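Local structure of SusD superfamily protein (Bacteroides vulgatus, 3MYV) at residues C120-T125 against Q162-I167. The protein probably binds polysaccharide at the bacterial outer membrane as part of glycan uptake. Numbering follows the deposited sequence.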
loop_
_atom_site.group_PDB
_atom_site.type_symbol
_atom_site.label_atom_id
_atom_site.label_comp_id
_atom_site.label_asym_id
_atom_site.label_seq_id
_atom_site.Cartn_x
_atom_site.Cartn_y
_atom_site.Cartn_z
ATOM N N CYS A 120 -4.060 8.529 -4.146
ATOM C CA CYS A 120 -4.443 9.291 -2.970
ATOM C C CYS A 120 -5.899 9.021 -2.612
ATOM O O CYS A 120 -6.237 8.718 -1.456
ATOM C CB CYS A 120 -4.264 10.779 -3.223
ATOM S SG CYS A 120 -2.528 11.287 -3.253
ATOM N N GLN A 121 -6.775 9.127 -3.597
ATOM C CA GLN A 121 -8.199 8.902 -3.300
ATOM C C GLN A 121 -8.457 7.471 -2.860
ATOM O O GLN A 121 -9.319 7.211 -1.982
ATOM C CB GLN A 121 -9.072 9.305 -4.480
ATOM C CG GLN A 121 -10.578 9.398 -4.081
ATOM C CD GLN A 121 -10.878 10.626 -3.228
ATOM O OE1 GLN A 121 -10.616 11.759 -3.658
ATOM N NE2 GLN A 121 -11.507 10.413 -2.048
ATOM N N PHE A 122 -7.733 6.519 -3.452
ATOM C CA PHE A 122 -7.881 5.098 -3.080
ATOM C C PHE A 122 -7.504 4.868 -1.623
ATOM O O PHE A 122 -8.252 4.247 -0.870
ATOM C CB PHE A 122 -7.061 4.199 -4.022
ATOM C CG PHE A 122 -6.988 2.739 -3.592
ATOM C CD1 PHE A 122 -8.129 1.947 -3.561
ATOM C CD2 PHE A 122 -5.775 2.145 -3.297
ATOM C CE1 PHE A 122 -8.053 0.599 -3.189
ATOM C CE2 PHE A 122 -5.693 0.799 -2.944
ATOM C CZ PHE A 122 -6.843 0.026 -2.898
ATOM N N ASP A 123 -6.361 5.414 -1.219
ATOM C CA ASP A 123 -5.918 5.307 0.162
ATOM C C ASP A 123 -6.919 5.937 1.137
ATOM O O ASP A 123 -7.319 5.300 2.126
ATOM C CB ASP A 123 -4.518 5.891 0.303
ATOM C CG ASP A 123 -3.440 4.968 -0.292
ATOM O OD1 ASP A 123 -3.712 3.749 -0.423
ATOM O OD2 ASP A 123 -2.340 5.467 -0.640
ATOM N N LEU A 124 -7.402 7.136 0.818
ATOM C CA LEU A 124 -8.477 7.750 1.620
ATOM C C LEU A 124 -9.711 6.871 1.725
ATOM O O LEU A 124 -10.347 6.818 2.787
ATOM C CB LEU A 124 -8.882 9.122 1.080
ATOM C CG LEU A 124 -7.853 10.238 1.302
ATOM C CD1 LEU A 124 -8.114 11.448 0.356
ATOM C CD2 LEU A 124 -7.798 10.675 2.776
ATOM N N THR A 125 -10.043 6.195 0.639
ATOM C CA THR A 125 -11.221 5.351 0.595
ATOM C C THR A 125 -11.026 4.118 1.469
ATOM O O THR A 125 -11.922 3.745 2.246
ATOM C CB THR A 125 -11.572 4.965 -0.838
ATOM O OG1 THR A 125 -11.703 6.159 -1.647
ATOM C CG2 THR A 125 -12.850 4.144 -0.874
ATOM N N GLN A 162 -18.975 5.459 -5.088
ATOM C CA GLN A 162 -18.677 6.664 -5.892
ATOM C C GLN A 162 -17.181 6.924 -6.056
ATOM O O GLN A 162 -16.726 7.314 -7.148
ATOM C CB GLN A 162 -19.340 7.898 -5.287
ATOM C CG GLN A 162 -20.856 7.921 -5.531
ATOM C CD GLN A 162 -21.592 8.996 -4.741
ATOM O OE1 GLN A 162 -21.255 9.316 -3.592
ATOM N NE2 GLN A 162 -22.604 9.561 -5.367
ATOM N N ALA A 163 -16.412 6.683 -4.995
ATOM C CA ALA A 163 -14.949 6.869 -5.059
ATOM C C ALA A 163 -14.288 5.863 -6.006
ATOM O O ALA A 163 -13.471 6.235 -6.860
ATOM C CB ALA A 163 -14.366 6.789 -3.702
ATOM N N TYR A 164 -14.655 4.594 -5.877
ATOM C CA TYR A 164 -14.159 3.570 -6.818
ATOM C C TYR A 164 -14.492 3.860 -8.279
ATOM O O TYR A 164 -13.628 3.698 -9.169
ATOM C CB TYR A 164 -14.651 2.161 -6.422
ATOM C CG TYR A 164 -13.755 1.455 -5.408
ATOM C CD1 TYR A 164 -12.663 0.678 -5.818
ATOM C CD2 TYR A 164 -14.008 1.556 -4.036
ATOM C CE1 TYR A 164 -11.847 0.048 -4.895
ATOM C CE2 TYR A 164 -13.209 0.910 -3.108
ATOM C CZ TYR A 164 -12.134 0.156 -3.546
ATOM O OH TYR A 164 -11.374 -0.501 -2.609
ATOM N N ASP A 165 -15.730 4.274 -8.550
ATOM C CA ASP A 165 -16.117 4.622 -9.918
ATOM C C ASP A 165 -15.142 5.653 -10.507
ATOM O O ASP A 165 -14.614 5.480 -11.614
ATOM C CB ASP A 165 -17.555 5.147 -9.978
ATOM C CG ASP A 165 -18.603 4.065 -9.710
ATOM O OD1 ASP A 165 -18.263 2.872 -9.566
ATOM O OD2 ASP A 165 -19.789 4.420 -9.641
ATOM N N PHE A 166 -14.859 6.692 -9.730
ATOM C CA PHE A 166 -13.938 7.734 -10.136
ATOM C C PHE A 166 -12.482 7.262 -10.249
ATOM O O PHE A 166 -11.790 7.582 -11.224
ATOM C CB PHE A 166 -13.988 8.914 -9.145
ATOM C CG PHE A 166 -12.857 9.885 -9.316
ATOM C CD1 PHE A 166 -12.840 10.752 -10.397
ATOM C CD2 PHE A 166 -11.832 9.940 -8.400
ATOM C CE1 PHE A 166 -11.792 11.632 -10.591
ATOM C CE2 PHE A 166 -10.781 10.847 -8.566
ATOM C CZ PHE A 166 -10.767 11.689 -9.656
ATOM N N ILE A 167 -12.011 6.555 -9.234
ATOM C CA ILE A 167 -10.648 6.042 -9.199
ATOM C C ILE A 167 -10.353 5.152 -10.417
ATOM O O ILE A 167 -9.316 5.295 -11.080
ATOM C CB ILE A 167 -10.393 5.265 -7.866
ATOM C CG1 ILE A 167 -10.321 6.236 -6.687
ATOM C CG2 ILE A 167 -9.118 4.449 -7.938
ATOM C CD1 ILE A 167 -10.724 5.581 -5.308
#
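Ile167 drives the end of its side chain into the backbone of the facing helix: CD1 lies 3.6 Å from Phe122 N and equally close to Phe122 CA. Its CG1 sits anti to its own carbonyl carbon (chi1 -71°), and from there the chain crosses that of Gln121 at about a right angle, with Ile167 CG1 4.0 Å from Gln121 CB. From the side chain of Gln121 it is CB and CG that take part, next to the backbone carbon, Gln121 C, 3.8 Å from Ile167 CD1; the chain bends at chi2, and the amide is held by the backbone of the nearby loop and strand, OE1 by Ile145 N and NE2 by Pro143 O.

One turn on, Thr125 faces Ala163. Its OG1 lies beside its own backbone N and hydrogen-bonds back to Gln121 O at 2.6 Å, standing above the carbonyl plane, while Thr125 N reaches the same oxygen from the opposite face. With its proton given to Gln121 O in its own helix, the hydroxyl can pack against a methyl: Ala163 CB lies 3.4 Å from Thr125 OG1. The methyl of the threonine, Thr125 CG2, meets the Tyr164 ring obliquely, 3.9 Å from Tyr164 CE2.

Tyr164 reaches across with the far end of its ring, and its OH comes to the edge of the Phe122 ring, near that ring's plane, 3.5 Å from Phe122 CE1. Tyr202 meets Phe122 edge-to-face, and Ile199 of helix 189-202 touches both Phe122 and Ile167, adding a third helix to the packing.

No hydrogen bond joins the two segments, whose axes run nearly antiparallel (160°) and approach to 9.9 Å. This is buried, largely apolar packing between helices 103-128 and 160-177, consistent with the TPR-like helical scaffold of SusD-family proteins.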